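Local structure of tail fiber protein (Acinetobacter phage AM24, 5W5P) at residues A[487-495]-A[609-620]; A[337-345]-A[374-382]. The protein probably recognises the capsular polysaccharide of Acinetobacter baumannii, and may degrade it, as a trimeric tailspike of the phage. All coordinates share one frame; numbering follows the deposited sequence.

In the fold
Following the chain from the N terminus, contact 2 comes first. It lies in the run of parallel strands that is consistent with a right-handed beta-helix, as in other phage tailspikes. Strands 331-339 and 365-375 pair side by side, and the loops that follow stay in contact. The contact closes a loop of 28 residues. Contact 1 lies further along, in the C-terminal antiparallel region. It brings the start of strand 492-503 against the loop that follows strand 598-608, with 113 residues between. The two contacts follow in series, without overlap or crossing. The centres of contact 1 and contact 2 are about 41 Å apart. The nearest atoms of contact 1 and contact 2 are about 24 Å apart.

Contact 1. Residues A[487-495]-A[609-620]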
# COMPACT_ATOMS: atom_id res chain seq x y z
N GLN A 487 -9.59 35.78 18.73
CA GLN A 487 -8.57 36.42 19.55
C GLN A 487 -7.65 35.39 20.19
O GLN A 487 -6.43 35.59 20.26
CB GLN A 487 -9.21 37.30 20.62
CG GLN A 487 -9.68 38.66 20.12
CD GLN A 487 -10.39 39.46 21.19
OE1 GLN A 487 -10.82 38.92 22.21
NE2 GLN A 487 -10.54 40.76 20.96
N SER A 488 -8.21 34.27 20.65
CA SER A 488 -7.42 33.27 21.37
C SER A 488 -6.40 32.56 20.48
O SER A 488 -5.49 31.92 21.02
CB SER A 488 -8.34 32.25 22.03
OG SER A 488 -9.27 31.73 21.10
N SER A 489 -6.52 32.65 19.16
CA SER A 489 -5.58 31.99 18.26
C SER A 489 -4.34 32.83 17.95
O SER A 489 -3.40 32.29 17.36
CB SER A 489 -6.27 31.64 16.93
OG SER A 489 -7.60 31.22 17.14
N ARG A 490 -4.32 34.10 18.34
CA ARG A 490 -3.29 35.00 17.83
C ARG A 490 -1.98 34.89 18.60
O ARG A 490 -0.91 34.76 17.99
CB ARG A 490 -3.81 36.44 17.86
CG ARG A 490 -5.12 36.63 17.12
CD ARG A 490 -5.27 38.04 16.59
NE ARG A 490 -6.52 38.21 15.86
CZ ARG A 490 -7.56 38.91 16.30
NH1 ARG A 490 -7.51 39.52 17.48
NH2 ARG A 490 -8.66 39.00 15.56
N ALA A 491 -2.04 34.94 19.93
CA ALA A 491 -0.84 35.04 20.74
C ALA A 491 0.07 33.83 20.56
O ALA A 491 -0.39 32.71 20.30
CB ALA A 491 -1.20 35.20 22.22
N CYS A 492 1.37 34.06 20.70
CA CYS A 492 2.37 33.01 20.62
C CYS A 492 3.69 33.55 21.14
O CYS A 492 3.85 34.76 21.37
CB CYS A 492 2.52 32.48 19.19
SG CYS A 492 3.03 33.74 17.99
N THR A 493 4.64 32.64 21.35
CA THR A 493 6.02 32.98 21.66
C THR A 493 6.92 32.25 20.68
O THR A 493 6.50 31.31 19.99
CB THR A 493 6.38 32.64 23.10
OG1 THR A 493 6.11 31.25 23.36
CG2 THR A 493 5.57 33.49 24.06
N ALA A 494 8.18 32.68 20.62
CA ALA A 494 9.08 32.18 19.59
C ALA A 494 10.52 32.53 19.94
O ALA A 494 10.79 33.49 20.67
CB ALA A 494 8.72 32.73 18.21
N ASP A 495 11.44 31.73 19.39
CA ASP A 495 12.86 32.00 19.39
C ASP A 495 13.31 32.41 17.99
O ASP A 495 12.68 32.06 16.99
CB ASP A 495 13.66 30.78 19.86
CG ASP A 495 13.38 30.40 21.30
OD1 ASP A 495 12.84 31.24 22.05
OD2 ASP A 495 13.71 29.26 21.68
N SER A 609 3.50 27.66 19.72
CA SER A 609 2.16 28.15 19.43
C SER A 609 1.18 27.98 20.58
O SER A 609 0.11 28.59 20.53
CB SER A 609 1.61 27.44 18.19
OG SER A 609 2.61 27.28 17.21
N LEU A 610 1.51 27.19 21.59
CA LEU A 610 0.57 26.95 22.69
C LEU A 610 0.13 28.26 23.31
O LEU A 610 0.96 29.05 23.77
CB LEU A 610 1.21 26.05 23.74
CG LEU A 610 0.27 25.55 24.84
CD1 LEU A 610 -0.89 24.79 24.25
CD2 LEU A 610 1.02 24.68 25.84
N ASN A 611 -1.17 28.51 23.30
CA ASN A 611 -1.75 29.69 23.94
C ASN A 611 -3.08 29.27 24.56
O ASN A 611 -3.32 28.08 24.81
CB ASN A 611 -1.88 30.85 22.94
CG ASN A 611 -2.70 30.48 21.70
OD1 ASN A 611 -3.50 29.55 21.72
ND2 ASN A 611 -2.50 31.23 20.62
N SER A 612 -3.95 30.24 24.82
CA SER A 612 -5.25 29.97 25.41
C SER A 612 -6.26 29.41 24.41
O SER A 612 -7.32 28.94 24.83
CB SER A 612 -5.83 31.24 26.05
OG SER A 612 -5.19 31.52 27.28
N GLY A 613 -5.95 29.46 23.12
CA GLY A 613 -6.83 28.95 22.09
C GLY A 613 -6.34 27.64 21.51
O GLY A 613 -5.48 26.95 22.06
N ALA A 614 -6.92 27.29 20.36
CA ALA A 614 -6.60 26.04 19.69
C ALA A 614 -5.52 26.20 18.64
O ALA A 614 -5.44 25.38 17.72
CB ALA A 614 -7.87 25.45 19.06
N SER A 615 -4.67 27.21 18.76
CA SER A 615 -3.62 27.44 17.77
C SER A 615 -2.57 26.34 17.85
O SER A 615 -2.04 26.04 18.93
CB SER A 615 -2.98 28.81 17.98
OG SER A 615 -1.87 28.99 17.10
N VAL A 616 -2.27 25.73 16.71
CA VAL A 616 -1.20 24.75 16.62
C VAL A 616 0.03 25.30 15.90
O VAL A 616 1.12 24.73 16.06
CB VAL A 616 -1.67 23.44 15.96
CG1 VAL A 616 -2.57 22.66 16.91
CG2 VAL A 616 -2.40 23.73 14.66
N ALA A 617 -0.10 26.37 15.13
CA ALA A 617 1.03 27.02 14.46
C ALA A 617 0.90 28.53 14.60
O ALA A 617 0.04 29.14 13.96
CB ALA A 617 1.10 26.62 12.99
N GLY A 618 1.77 29.13 15.41
CA GLY A 618 1.82 30.58 15.51
C GLY A 618 2.15 31.25 14.19
O GLY A 618 3.08 30.85 13.49
N GLN A 619 1.40 32.29 13.84
CA GLN A 619 1.49 32.90 12.52
C GLN A 619 2.50 34.05 12.46
O GLN A 619 2.47 34.83 11.49
CB GLN A 619 0.11 33.36 12.06
CG GLN A 619 -0.83 32.22 11.69
CD GLN A 619 -0.18 31.19 10.77
OE1 GLN A 619 -0.02 31.42 9.56
NE2 GLN A 619 0.20 30.05 11.34
N ILE A 620 3.37 34.20 13.46
CA ILE A 620 4.53 35.07 13.31
C ILE A 620 5.52 34.41 12.35
O ILE A 620 5.66 33.17 12.33
CB ILE A 620 5.19 35.36 14.67
CG1 ILE A 620 6.23 36.47 14.55
CG2 ILE A 620 5.82 34.10 15.27
CD1 ILE A 620 5.65 37.86 14.66
O HOH W 1 -8.55 29.40 19.35
O HOH W 2 -4.47 32.74 23.36
O HOH W 3 -2.42 30.64 15.22
O HOH W 4 -0.74 32.97 15.72
O HOH W 5 -0.25 30.44 18.86
O HOH W 6 3.61 29.63 23.54
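Ser488 meets Gly613 first: its CB lies 3.6 Å from Gly613 CA, and its carbonyl O accepts a CA-H...O contact from the same glycine. Water 1 binds the hydroxyls of Ser488 and Ser489 and accepts from Ala614 N. The Ser489 carbonyl passes beside Ser615, with Ser489 O 3.6 Å from Ser615 CB. At Ala491 lies a direct hydrogen bond: Asn611 ND2 donates to Ala491 O over 2.6 Å, at an N-H...O angle of 154° and slightly tilted from the carbonyl plane. The Asn611 amide swings back over its own backbone (chi1 56°). Asn611 OD1 accepts from Gly613 N at 2.8 Å, an Asx turn. Water 5 donates to Ala491 O and Ser609 O and accepts from Ser615 OG. Cys492 SG lies 3.9 Å from Ile620 CG2, and Ala494 CB reaches the same methyl at 4.4 Å. The turn leading into strand 492-503 thus packs on the loop between strands 598-608 and 621-622, in the C-terminal antiparallel region, and Phe499 of the second subunit packs on Ala491. The Asn611 amide is gripped at both ends, which probably fixes its rotation. Ala491 O is satisfied by the amide and a water, and much of the remaining polar link runs through waters.

Contact 2. Residues A[337-345]-A[374-382]; sequences YFEGNNTGD and FGAAAAYKA
Phe338 and Phe374 sit abreast on neighbouring parallel strands, with Glu339 and Gly375 as the next pair. Gly375 N donates to Phe338 O at 3.0 Å, and the Gly375 O then accepts from Gly340 N at 2.8 Å. Gly375 thus bonds through its N and its O to residues on each side of Glu339, the regular pattern of parallel strands. Glu339 CA also makes a CA-H...O contact with Gly375 O. Gly340 has a positive phi (53°), a conformation glycine adopts easily.

Phe338 and Phe374 point the same way. Both have CG anti to the carbonyl carbon (chi1 -57°) and nearly equal second torsions, so the rings lie almost parallel, planes 8° apart. They are slid apart, with centroids 5.4 Å apart, and barely overlap. The closest atoms are Phe338 CD2 and Phe374 CD1, 3.6 Å apart. Phe322 meets the Phe338 ring edge-to-face.

Beyond the strands, Ala377 CB packs on Gly340 CA. Water 7 accepts from Asn341 ND2 and donates to Gly375 O; water 8 joins Asn341 O to Ala377 N. Asn341 OD1 also accepts from Ser319 N and ND2 donates to Trp316 O, tying the loop to the preceding turn. Tyr380 OH donates to Asn342 OD1 at 2.6 Å, with the oxygen at the ring edge and the amide plane nearly perpendicular to the ring.

Like residues aligned on successive rungs, as these phenylalanines are, are a familiar feature of parallel beta-helices. From their apolar face the contact passes into a more hydrated pair of loops.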
# COMPACT_ATOMS: atom_id res chain seq x y z
N TYR A 337 -6.24 -5.10 10.14
CA TYR A 337 -7.41 -5.05 11.01
C TYR A 337 -7.28 -6.19 12.02
O TYR A 337 -7.45 -7.37 11.66
CB TYR A 337 -8.70 -5.17 10.18
CG TYR A 337 -10.01 -5.18 10.95
CD1 TYR A 337 -10.44 -6.32 11.62
CD2 TYR A 337 -10.83 -4.06 10.97
CE1 TYR A 337 -11.63 -6.33 12.31
CE2 TYR A 337 -12.04 -4.07 11.65
CZ TYR A 337 -12.43 -5.21 12.32
OH TYR A 337 -13.63 -5.23 13.00
N PHE A 338 -6.94 -5.85 13.26
CA PHE A 338 -6.87 -6.80 14.35
C PHE A 338 -8.03 -6.56 15.31
O PHE A 338 -8.33 -5.42 15.66
CB PHE A 338 -5.54 -6.67 15.10
CG PHE A 338 -4.34 -6.86 14.23
CD1 PHE A 338 -3.90 -8.13 13.89
CD2 PHE A 338 -3.62 -5.76 13.78
CE1 PHE A 338 -2.78 -8.31 13.10
CE2 PHE A 338 -2.49 -5.93 12.99
CZ PHE A 338 -2.07 -7.20 12.65
N GLU A 339 -8.68 -7.65 15.73
CA GLU A 339 -9.84 -7.55 16.60
C GLU A 339 -9.94 -8.79 17.48
O GLU A 339 -10.12 -9.90 16.96
CB GLU A 339 -11.13 -7.37 15.79
CG GLU A 339 -12.38 -7.21 16.64
CD GLU A 339 -12.29 -6.03 17.59
OE1 GLU A 339 -11.82 -4.95 17.17
OE2 GLU A 339 -12.69 -6.17 18.77
N GLY A 340 -9.84 -8.60 18.79
CA GLY A 340 -10.10 -9.64 19.78
C GLY A 340 -9.35 -10.94 19.58
O GLY A 340 -9.97 -12.00 19.47
N ASN A 341 -8.02 -10.88 19.56
CA ASN A 341 -7.18 -12.05 19.32
C ASN A 341 -6.63 -12.55 20.65
O ASN A 341 -5.92 -11.82 21.35
CB ASN A 341 -6.05 -11.70 18.36
CG ASN A 341 -6.56 -11.23 17.01
OD1 ASN A 341 -7.08 -12.03 16.22
ND2 ASN A 341 -6.43 -9.94 16.72
N ASN A 342 -6.95 -13.81 20.99
CA ASN A 342 -6.52 -14.39 22.26
C ASN A 342 -6.43 -15.92 22.19
O ASN A 342 -7.07 -16.62 22.99
CB ASN A 342 -7.48 -13.98 23.39
CG ASN A 342 -6.97 -14.39 24.77
OD1 ASN A 342 -5.76 -14.50 24.99
ND2 ASN A 342 -7.89 -14.63 25.70
N THR A 343 -5.65 -16.44 21.26
CA THR A 343 -5.45 -17.88 21.15
C THR A 343 -4.09 -18.13 20.50
O THR A 343 -3.30 -17.19 20.31
CB THR A 343 -6.59 -18.55 20.37
OG1 THR A 343 -6.33 -19.95 20.23
CG2 THR A 343 -6.75 -17.92 19.00
N GLY A 344 -3.80 -19.39 20.19
CA GLY A 344 -2.49 -19.73 19.65
C GLY A 344 -1.39 -19.45 20.65
O GLY A 344 -1.51 -19.75 21.84
N ASP A 345 -0.30 -18.85 20.17
CA ASP A 345 0.82 -18.47 21.02
C ASP A 345 0.66 -17.08 21.64
O ASP A 345 1.50 -16.68 22.45
CB ASP A 345 2.14 -18.53 20.24
CG ASP A 345 2.46 -19.92 19.73
OD1 ASP A 345 1.99 -20.91 20.34
OD2 ASP A 345 3.20 -20.04 18.72
N PHE A 374 -5.17 -2.08 16.27
CA PHE A 374 -4.87 -3.15 17.21
C PHE A 374 -5.98 -3.24 18.25
O PHE A 374 -5.85 -2.80 19.39
CB PHE A 374 -3.51 -2.91 17.87
CG PHE A 374 -2.37 -2.79 16.90
CD1 PHE A 374 -1.85 -3.90 16.26
CD2 PHE A 374 -1.79 -1.55 16.66
CE1 PHE A 374 -0.78 -3.78 15.38
CE2 PHE A 374 -0.72 -1.42 15.78
CZ PHE A 374 -0.22 -2.54 15.14
N GLY A 375 -7.11 -3.81 17.81
CA GLY A 375 -8.25 -3.99 18.69
C GLY A 375 -8.08 -5.18 19.61
O GLY A 375 -8.20 -6.33 19.17
N ALA A 376 -7.81 -4.93 20.88
CA ALA A 376 -7.42 -5.98 21.80
C ALA A 376 -8.64 -6.63 22.45
O ALA A 376 -9.67 -5.98 22.68
CB ALA A 376 -6.50 -5.44 22.90
N ALA A 377 -8.51 -7.93 22.73
CA ALA A 377 -9.40 -8.56 23.68
C ALA A 377 -9.21 -7.91 25.05
O ALA A 377 -8.18 -7.30 25.34
CB ALA A 377 -9.13 -10.06 23.76
N ALA A 378 -10.23 -8.05 25.90
CA ALA A 378 -10.20 -7.40 27.21
C ALA A 378 -8.99 -7.82 28.04
O ALA A 378 -8.55 -7.06 28.90
CB ALA A 378 -11.49 -7.69 27.97
N ALA A 379 -8.43 -9.00 27.77
CA ALA A 379 -7.35 -9.54 28.58
C ALA A 379 -6.05 -8.75 28.44
O ALA A 379 -5.20 -8.84 29.33
CB ALA A 379 -7.10 -11.00 28.20
N TYR A 380 -5.87 -8.00 27.36
CA TYR A 380 -4.60 -7.35 27.09
C TYR A 380 -4.68 -5.83 27.15
O TYR A 380 -3.70 -5.15 26.84
CB TYR A 380 -4.06 -7.81 25.73
CG TYR A 380 -3.92 -9.30 25.71
CD1 TYR A 380 -2.93 -9.93 26.46
CD2 TYR A 380 -4.80 -10.10 24.99
CE1 TYR A 380 -2.81 -11.29 26.48
CE2 TYR A 380 -4.68 -11.47 25.00
CZ TYR A 380 -3.68 -12.06 25.75
OH TYR A 380 -3.55 -13.43 25.76
N LYS A 381 -5.82 -5.28 27.57
CA LYS A 381 -5.90 -3.84 27.79
C LYS A 381 -5.09 -3.41 29.00
O LYS A 381 -4.48 -2.34 28.98
CB LYS A 381 -7.36 -3.42 27.93
CG LYS A 381 -8.16 -3.55 26.64
CD LYS A 381 -9.62 -3.25 26.87
CE LYS A 381 -10.42 -3.41 25.58
NZ LYS A 381 -11.87 -3.19 25.83
N ALA A 382 -5.05 -4.23 30.06
CA ALA A 382 -4.38 -3.89 31.30
C ALA A 382 -3.20 -4.81 31.62
O ALA A 382 -2.66 -4.76 32.73
CB ALA A 382 -5.37 -3.92 32.47
O HOH W 7 -6.26 -8.24 18.81
O HOH W 8 -6.07 -9.38 22.00